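Local coordinates for protein endoglucanase (PDB 2YIK) that probably hydrolyses internal beta-1,4-glucosidic bonds of cellulose, as a family 9 glycoside hydrolase from Clostridium thermocellum, at residues Trp420-Met425 against Ala510-Phe515; Val134-Tyr139 against Gln400-Val405. All coordinates share one frame; numbering follows the deposited sequence.

Contact 1. Residues Trp420-Met425 against Ala510-Phe515; sequences WARSQM and AGLYRF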
ATOM      1  N   TRP A 420      -3.442  12.699 -19.425  1.00 26.80           N
ATOM      2  CA  TRP A 420      -2.027  12.699 -19.080  1.00 25.67           C
ATOM      3  C   TRP A 420      -1.650  11.352 -18.460  1.00 25.62           C
ATOM      4  O   TRP A 420      -0.617  10.762 -18.800  1.00 25.13           O
ATOM      5  CB  TRP A 420      -1.718  13.806 -18.077  1.00 25.19           C
ATOM      6  CG  TRP A 420      -0.349  13.680 -17.485  1.00 24.25           C
ATOM      7  CD1 TRP A 420       0.830  14.049 -18.060  1.00 23.72           C
ATOM      8  CD2 TRP A 420      -0.016  13.103 -16.214  1.00 24.59           C
ATOM      9  NE1 TRP A 420       1.882  13.739 -17.226  1.00 23.08           N
ATOM     10  CE2 TRP A 420       1.391  13.159 -16.088  1.00 23.82           C
ATOM     11  CE3 TRP A 420      -0.768  12.546 -15.174  1.00 22.69           C
ATOM     12  CZ2 TRP A 420       2.060  12.674 -14.955  1.00 23.85           C
ATOM     13  CZ3 TRP A 420      -0.103  12.065 -14.049  1.00 24.46           C
ATOM     14  CH2 TRP A 420       1.299  12.134 -13.950  1.00 23.87           C
ATOM     15  N   ALA A 421      -2.485  10.880 -17.536  1.00 25.06           N
ATOM     16  CA  ALA A 421      -2.239   9.602 -16.866  1.00 24.89           C
ATOM     17  C   ALA A 421      -2.082   8.498 -17.912  1.00 24.15           C
ATOM     18  O   ALA A 421      -1.193   7.654 -17.813  1.00 22.97           O
ATOM     19  CB  ALA A 421      -3.394   9.268 -15.922  1.00 24.34           C
ATOM     20  N   ARG A 422      -2.955   8.521 -18.912  1.00 23.84           N
ATOM     21  CA  ARG A 422      -2.913   7.533 -19.978  1.00 25.86           C
ATOM     22  C   ARG A 422      -1.589   7.573 -20.741  1.00 25.02           C
ATOM     23  O   ARG A 422      -1.019   6.530 -21.059  1.00 25.36           O
ATOM     24  CB  ARG A 422      -4.059   7.754 -20.963  1.00 26.14           C
ATOM     25  CG  ARG A 422      -4.225   6.590 -21.916  1.00 27.55           C
ATOM     26  CD  ARG A 422      -5.286   6.839 -22.969  1.00 27.85           C
ATOM     27  NE  ARG A 422      -5.574   5.612 -23.708  1.00 28.73           N
ATOM     28  CZ  ARG A 422      -6.518   5.498 -24.638  1.00 29.93           C
ATOM     29  NH1 ARG A 422      -7.268   6.543 -24.954  1.00 28.74           N
ATOM     30  NH2 ARG A 422      -6.723   4.330 -25.238  1.00 30.37           N
ATOM     31  N   SER A 423      -1.109   8.774 -21.042  1.00 25.48           N
ATOM     32  CA  SER A 423       0.150   8.907 -21.762  1.00 25.70           C
ATOM     33  C   SER A 423       1.271   8.289 -20.923  1.00 24.07           C
ATOM     34  O   SER A 423       2.175   7.654 -21.454  1.00 24.77           O
ATOM     35  CB  SER A 423       0.459  10.381 -22.065  1.00 26.05           C
ATOM     36  OG  SER A 423       0.935  11.075 -20.925  1.00 32.12           O
ATOM     37  N   GLN A 424       1.195   8.455 -19.607  1.00 24.27           N
ATOM     38  CA  GLN A 424       2.219   7.905 -18.731  1.00 23.58           C
ATOM     39  C   GLN A 424       2.137   6.380 -18.629  1.00 25.11           C
ATOM     40  O   GLN A 424       3.168   5.705 -18.642  1.00 25.01           O
ATOM     41  CB  GLN A 424       2.133   8.551 -17.343  1.00 23.21           C
ATOM     42  CG  GLN A 424       2.437  10.055 -17.329  1.00 20.68           C
ATOM     43  CD  GLN A 424       3.763  10.401 -17.999  1.00 23.82           C
ATOM     44  OE1 GLN A 424       3.794  10.960 -19.102  1.00 25.62           O
ATOM     45  NE2 GLN A 424       4.862  10.068 -17.337  1.00 18.52           N
ATOM     46  N   MET A 425       0.928   5.829 -18.533  1.00 26.29           N
ATOM     47  CA  MET A 425       0.795   4.372 -18.461  1.00 26.78           C
ATOM     48  C   MET A 425       1.266   3.758 -19.778  1.00 25.99           C
ATOM     49  O   MET A 425       1.940   2.722 -19.783  1.00 26.80           O
ATOM     50  CB  MET A 425      -0.652   3.945 -18.202  1.00 25.61           C
ATOM     51  CG  MET A 425      -0.796   2.440 -17.973  1.00 27.40           C
ATOM     52  SD  MET A 425       0.164   1.879 -16.530  1.00 29.96           S
ATOM     53  CE  MET A 425      -1.063   2.231 -15.181  1.00 28.70           C
ATOM     54  N   ALA A 510      -7.263   0.247 -13.279  1.00 25.11           N
ATOM     55  CA  ALA A 510      -8.720   0.235 -13.181  1.00 25.85           C
ATOM     56  C   ALA A 510      -9.288   1.577 -13.615  1.00 26.15           C
ATOM     57  O   ALA A 510     -10.280   1.634 -14.343  1.00 26.73           O
ATOM     58  CB  ALA A 510      -9.158  -0.072 -11.748  1.00 23.50           C
ATOM     59  N   GLY A 511      -8.658   2.653 -13.147  1.00 25.34           N
ATOM     60  CA  GLY A 511      -9.110   3.991 -13.485  1.00 24.46           C
ATOM     61  C   GLY A 511      -9.010   4.282 -14.973  1.00 24.91           C
ATOM     62  O   GLY A 511      -9.882   4.944 -15.540  1.00 24.93           O
ATOM     63  N   LEU A 512      -7.942   3.803 -15.603  1.00 24.20           N
ATOM     64  CA  LEU A 512      -7.750   4.008 -17.039  1.00 26.52           C
ATOM     65  C   LEU A 512      -8.780   3.204 -17.818  1.00 27.11           C
ATOM     66  O   LEU A 512      -9.274   3.646 -18.856  1.00 28.30           O
ATOM     67  CB  LEU A 512      -6.334   3.591 -17.457  1.00 23.02           C
ATOM     68  CG  LEU A 512      -5.255   4.595 -17.048  1.00 24.61           C
ATOM     69  CD1 LEU A 512      -3.883   3.954 -17.133  1.00 24.26           C
ATOM     70  CD2 LEU A 512      -5.349   5.829 -17.934  1.00 22.63           C
ATOM     71  N   TYR A 513      -9.103   2.017 -17.319  1.00 27.90           N
ATOM     72  CA  TYR A 513     -10.089   1.189 -17.992  1.00 30.00           C
ATOM     73  C   TYR A 513     -11.444   1.878 -17.890  1.00 29.72           C
ATOM     74  O   TYR A 513     -12.265   1.823 -18.808  1.00 30.04           O
ATOM     75  CB  TYR A 513     -10.174  -0.191 -17.345  1.00 30.93           C
ATOM     76  CG  TYR A 513     -11.122  -1.097 -18.089  1.00 33.67           C
ATOM     77  CD1 TYR A 513     -10.776  -1.626 -19.333  1.00 33.98           C
ATOM     78  CD2 TYR A 513     -12.390  -1.373 -17.581  1.00 33.65           C
ATOM     79  CE1 TYR A 513     -11.678  -2.414 -20.060  1.00 34.56           C
ATOM     80  CE2 TYR A 513     -13.296  -2.150 -18.295  1.00 35.77           C
ATOM     81  CZ  TYR A 513     -12.934  -2.666 -19.532  1.00 34.86           C
ATOM     82  OH  TYR A 513     -13.836  -3.437 -20.231  1.00 37.29           O
ATOM     83  N   ARG A 514     -11.669   2.539 -16.763  1.00 29.71           N
ATOM     84  CA  ARG A 514     -12.917   3.244 -16.537  1.00 30.01           C
ATOM     85  C   ARG A 514     -13.212   4.284 -17.612  1.00 30.68           C
ATOM     86  O   ARG A 514     -14.329   4.358 -18.121  1.00 31.16           O
ATOM     87  CB  ARG A 514     -12.883   3.934 -15.175  1.00 29.75           C
ATOM     88  CG  ARG A 514     -14.162   4.684 -14.818  1.00 31.54           C
ATOM     89  CD  ARG A 514     -14.060   5.319 -13.437  1.00 31.40           C
ATOM     90  NE  ARG A 514     -15.336   5.848 -12.969  1.00 30.29           N
ATOM     91  CZ  ARG A 514     -16.126   5.245 -12.082  1.00 31.28           C
ATOM     92  NH1 ARG A 514     -15.775   4.086 -11.553  1.00 30.66           N
ATOM     93  NH2 ARG A 514     -17.278   5.801 -11.735  1.00 28.40           N
ATOM     94  N   PHE A 515     -12.210   5.086 -17.959  1.00 30.49           N
ATOM     95  CA  PHE A 515     -12.398   6.147 -18.945  1.00 31.94           C
ATOM     96  C   PHE A 515     -11.982   5.806 -20.373  1.00 31.60           C
ATOM     97  O   PHE A 515     -12.477   6.416 -21.312  1.00 31.49           O
ATOM     98  CB  PHE A 515     -11.626   7.410 -18.527  1.00 31.86           C
ATOM     99  CG  PHE A 515     -12.008   7.954 -17.176  1.00 32.97           C
ATOM    100  CD1 PHE A 515     -13.326   8.297 -16.892  1.00 32.54           C
ATOM    101  CD2 PHE A 515     -11.039   8.155 -16.195  1.00 32.40           C
ATOM    102  CE1 PHE A 515     -13.674   8.835 -15.656  1.00 32.37           C
ATOM    103  CE2 PHE A 515     -11.377   8.693 -14.953  1.00 32.10           C
ATOM    104  CZ  PHE A 515     -12.700   9.034 -14.685  1.00 32.81           C
TER
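L512 reaches from 510-515 to 420-425 and touches M425, R422 and A421 with its two methyl groups. Its CG lies anti to the carbonyl carbon (chi1 -75°), which points the forked end at the other helix. The fork divides the work. L512 CD1 goes to the methionine and meets M425 CB at 3.4 Å, tighter than usual for two carbons. M425 CE also lies 3.8 Å from L512 CD1, because the methionine chain bends at chi2 and chi3 and curls round that methyl. The two side chains meet at a slant. L512 CD2 takes the other direction and rests on the helix backbone, 3.6 Å from R422 CA. Only the base of the R422 side chain takes part, with R422 CB 3.8 Å from L512 CD2. Beyond CB the arginine runs on extended, and its NE hydrogen-bonds to Y40 OH. A421 CB is a looser neighbour, 4.4 Å from L512 CD2. No hydrogen bond joins the two segments; the contact is apolar. Q400 of helix 392-408 touches both M425 and L512. The short helix segments run at 121° to each other, with axes 10.6 Å apart. This is helix-to-helix packing through one leucine. It joins helices 416-428 and 499-516 within the (alpha/alpha)6 barrel fold of family 9 glycoside hydrolases.

Contact 2. Residues Val134-Tyr139 against Gln400-Val405; sequences VGWGYY and QLIALV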
ATOM      1  N   VAL A 134      -4.190  -0.152  -2.338  1.00 22.80           N
ATOM      2  CA  VAL A 134      -4.886  -1.072  -3.236  1.00 23.13           C
ATOM      3  C   VAL A 134      -6.376  -1.011  -2.854  1.00 23.50           C
ATOM      4  O   VAL A 134      -7.254  -1.038  -3.715  1.00 22.63           O
ATOM      5  CB  VAL A 134      -4.376  -2.523  -3.087  1.00 24.25           C
ATOM      6  CG1 VAL A 134      -5.263  -3.465  -3.884  1.00 23.91           C
ATOM      7  CG2 VAL A 134      -2.927  -2.623  -3.578  1.00 22.32           C
ATOM      8  N   GLY A 135      -6.652  -0.912  -1.553  1.00 23.81           N
ATOM      9  CA  GLY A 135      -8.031  -0.826  -1.086  1.00 24.96           C
ATOM     10  C   GLY A 135      -8.707   0.454  -1.562  1.00 24.28           C
ATOM     11  O   GLY A 135      -9.896   0.459  -1.885  1.00 21.82           O
ATOM     12  N   TRP A 136      -7.922   1.531  -1.578  1.00 24.71           N
ATOM     13  CA  TRP A 136      -8.291   2.888  -2.013  1.00 26.04           C
ATOM     14  C   TRP A 136      -8.719   2.776  -3.482  1.00 25.82           C
ATOM     15  O   TRP A 136      -9.793   3.250  -3.862  1.00 25.54           O
ATOM     16  CB  TRP A 136      -7.019   3.736  -1.767  1.00 28.51           C
ATOM     17  CG  TRP A 136      -6.648   5.119  -2.365  1.00 33.21           C
ATOM     18  CD1 TRP A 136      -5.356   5.589  -2.479  1.00 33.73           C
ATOM     19  CD2 TRP A 136      -7.489   6.224  -2.748  1.00 33.20           C
ATOM     20  NE1 TRP A 136      -5.336   6.883  -2.894  1.00 33.81           N
ATOM     21  CE2 TRP A 136      -6.617   7.303  -3.079  1.00 34.90           C
ATOM     22  CE3 TRP A 136      -8.865   6.405  -2.858  1.00 32.22           C
ATOM     23  CZ2 TRP A 136      -7.088   8.542  -3.492  1.00 33.72           C
ATOM     24  CZ3 TRP A 136      -9.325   7.639  -3.270  1.00 34.64           C
ATOM     25  CH2 TRP A 136      -8.439   8.692  -3.591  1.00 38.57           C
ATOM     26  N   GLY A 137      -7.908   2.103  -4.294  1.00 25.28           N
ATOM     27  CA  GLY A 137      -8.246   1.937  -5.698  1.00 24.67           C
ATOM     28  C   GLY A 137      -9.486   1.078  -5.932  1.00 25.82           C
ATOM     29  O   GLY A 137     -10.314   1.385  -6.794  1.00 24.00           O
ATOM     30  N   TYR A 138      -9.608  -0.009  -5.172  1.00 25.37           N
ATOM     31  CA  TYR A 138     -10.752  -0.912  -5.297  1.00 26.43           C
ATOM     32  C   TYR A 138     -12.023  -0.166  -4.885  1.00 26.31           C
ATOM     33  O   TYR A 138     -13.071  -0.316  -5.502  1.00 26.42           O
ATOM     34  CB  TYR A 138     -10.538  -2.153  -4.416  1.00 26.72           C
ATOM     35  CG  TYR A 138     -11.591  -3.227  -4.576  1.00 27.64           C
ATOM     36  CD1 TYR A 138     -11.886  -3.765  -5.834  1.00 28.33           C
ATOM     37  CD2 TYR A 138     -12.297  -3.705  -3.474  1.00 27.79           C
ATOM     38  CE1 TYR A 138     -12.865  -4.751  -5.987  1.00 28.90           C
ATOM     39  CE2 TYR A 138     -13.279  -4.690  -3.618  1.00 29.32           C
ATOM     40  CZ  TYR A 138     -13.560  -5.206  -4.877  1.00 29.13           C
ATOM     41  OH  TYR A 138     -14.562  -6.138  -5.037  1.00 28.34           O
ATOM     42  N   TYR A 139     -11.920   0.654  -3.845  1.00 25.97           N
ATOM     43  CA  TYR A 139     -13.060   1.434  -3.380  1.00 25.69           C
ATOM     44  C   TYR A 139     -13.528   2.426  -4.447  1.00 26.83           C
ATOM     45  O   TYR A 139     -14.727   2.564  -4.687  1.00 26.34           O
ATOM     46  CB  TYR A 139     -12.688   2.190  -2.101  1.00 27.56           C
ATOM     47  CG  TYR A 139     -13.693   3.245  -1.671  1.00 28.82           C
ATOM     48  CD1 TYR A 139     -14.945   2.896  -1.153  1.00 29.92           C
ATOM     49  CD2 TYR A 139     -13.392   4.597  -1.801  1.00 30.02           C
ATOM     50  CE1 TYR A 139     -15.876   3.886  -0.773  1.00 29.03           C
ATOM     51  CE2 TYR A 139     -14.306   5.585  -1.435  1.00 30.50           C
ATOM     52  CZ  TYR A 139     -15.541   5.229  -0.923  1.00 30.75           C
ATOM     53  OH  TYR A 139     -16.426   6.238  -0.578  1.00 31.79           O
ATOM     54  N   GLN A 400      -0.825   9.036 -11.361  1.00 22.49           N
ATOM     55  CA  GLN A 400      -1.852   8.583 -12.297  1.00 22.03           C
ATOM     56  C   GLN A 400      -3.136   8.282 -11.528  1.00 22.72           C
ATOM     57  O   GLN A 400      -4.230   8.681 -11.934  1.00 23.96           O
ATOM     58  CB  GLN A 400      -1.394   7.318 -13.032  1.00 22.90           C
ATOM     59  CG  GLN A 400      -0.308   7.525 -14.087  1.00 21.01           C
ATOM     60  CD  GLN A 400      -0.011   6.245 -14.857  1.00 24.45           C
ATOM     61  OE1 GLN A 400      -0.931   5.521 -15.242  1.00 24.03           O
ATOM     62  NE2 GLN A 400       1.270   5.964 -15.091  1.00 21.05           N
ATOM     63  N   LEU A 401      -2.996   7.565 -10.417  1.00 22.89           N
ATOM     64  CA  LEU A 401      -4.144   7.217  -9.591  1.00 23.45           C
ATOM     65  C   LEU A 401      -4.870   8.478  -9.139  1.00 23.14           C
ATOM     66  O   LEU A 401      -6.080   8.589  -9.317  1.00 23.30           O
ATOM     67  CB  LEU A 401      -3.704   6.410  -8.368  1.00 22.21           C
ATOM     68  CG  LEU A 401      -4.814   6.040  -7.378  1.00 23.28           C
ATOM     69  CD1 LEU A 401      -5.869   5.191  -8.081  1.00 23.31           C
ATOM     70  CD2 LEU A 401      -4.217   5.282  -6.200  1.00 21.69           C
ATOM     71  N   ILE A 402      -4.127   9.427  -8.569  1.00 23.97           N
ATOM     72  CA  ILE A 402      -4.725  10.679  -8.102  1.00 24.16           C
ATOM     73  C   ILE A 402      -5.399  11.398  -9.263  1.00 24.20           C
ATOM     74  O   ILE A 402      -6.476  11.961  -9.110  1.00 23.56           O
ATOM     75  CB  ILE A 402      -3.673  11.631  -7.471  1.00 24.48           C
ATOM     76  CG1 ILE A 402      -3.039  10.966  -6.245  1.00 27.34           C
ATOM     77  CG2 ILE A 402      -4.324  12.972  -7.111  1.00 23.76           C
ATOM     78  CD1 ILE A 402      -3.998  10.717  -5.133  1.00 31.89           C
ATOM     79  N   ALA A 403      -4.763  11.373 -10.429  1.00 23.62           N
ATOM     80  CA  ALA A 403      -5.325  12.029 -11.604  1.00 23.12           C
ATOM     81  C   ALA A 403      -6.688  11.435 -11.979  1.00 24.36           C
ATOM     82  O   ALA A 403      -7.634  12.166 -12.279  1.00 22.97           O
ATOM     83  CB  ALA A 403      -4.365  11.899 -12.779  1.00 23.17           C
ATOM     84  N   LEU A 404      -6.775  10.108 -11.958  1.00 23.79           N
ATOM     85  CA  LEU A 404      -8.001   9.399 -12.309  1.00 24.70           C
ATOM     86  C   LEU A 404      -9.095   9.556 -11.247  1.00 24.67           C
ATOM     87  O   LEU A 404     -10.277   9.603 -11.571  1.00 24.26           O
ATOM     88  CB  LEU A 404      -7.671   7.927 -12.559  1.00 21.73           C
ATOM     89  CG  LEU A 404      -6.690   7.789 -13.737  1.00 21.40           C
ATOM     90  CD1 LEU A 404      -5.915   6.487 -13.651  1.00 18.77           C
ATOM     91  CD2 LEU A 404      -7.468   7.890 -15.042  1.00 18.92           C
ATOM     92  N   VAL A 405      -8.693   9.647  -9.982  1.00 25.58           N
ATOM     93  CA  VAL A 405      -9.649   9.836  -8.898  1.00 24.74           C
ATOM     94  C   VAL A 405     -10.243  11.254  -8.986  1.00 25.85           C
ATOM     95  O   VAL A 405     -11.439  11.458  -8.766  1.00 25.04           O
ATOM     96  CB  VAL A 405      -8.970   9.628  -7.516  1.00 24.87           C
ATOM     97  CG1 VAL A 405      -9.841  10.207  -6.401  1.00 21.82           C
ATOM     98  CG2 VAL A 405      -8.735   8.141  -7.282  1.00 23.01           C
TER
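W136 holds CG anti to its backbone nitrogen (chi1 162°), which carries the indole across to 400-405. On that helix L401 CG has the same relation to its own nitrogen, and its CD2 ends over one face of the indole. L401 CD2 makes a CH-pi contact with the five-membered ring of W136, 4.2 Å from its centroid. The methyl sits 28° off the ring normal. V405 meets the far end of the ring system. V405 CG1 comes within 3.5 Å of W136 CH2, at a slant to the ring plane. The second methyl, CG2, makes an off-centre CH-pi contact with the six-membered ring. I402 closes on the edge instead: I402 CD1 lies near the ring plane, 4.1 Å from W136 CZ2. Three aliphatic side chains from little more than one helical turn thus grip one indole by face, edge and far end. W136 NE1 is buried here and has no polar partner in the model; its nearest neighbour on 400-405 is L401 CD2, at 3.8 Å. W284 and H316 add edge-to-face contacts with W136, and C327 and I328 of helix 322-336 also touch it. The two short segments run nearly parallel, 26° apart, with axes 11.6 Å from each other. The large indole spans this wide separation. This helix-to-helix packing round one tryptophan joins helix 124-140 to helix 392-408 in the (alpha/alpha)6 barrel of family 9.

Overall arrangement
Both contacts are buried and apolar, and no hydrogen bond crosses either one. Contact 2 is the more central, with its centre about 11 Å from the centre of the chain against about 19 Å for contact 1. They share no helix, but Q400 of contact 2 packs on A421 and Q424 of contact 1. F515 of contact 1 also touches L404 of contact 2, so the two sites form one continuous packed region. Helices 392-408 and 416-428 follow each other in the chain. The chemistry differs with place. Contact 2 sets an aromatic ring among aliphatic groups, whereas contact 1 uses aliphatic and methionine carbons and includes the base of a partly exposed arginine.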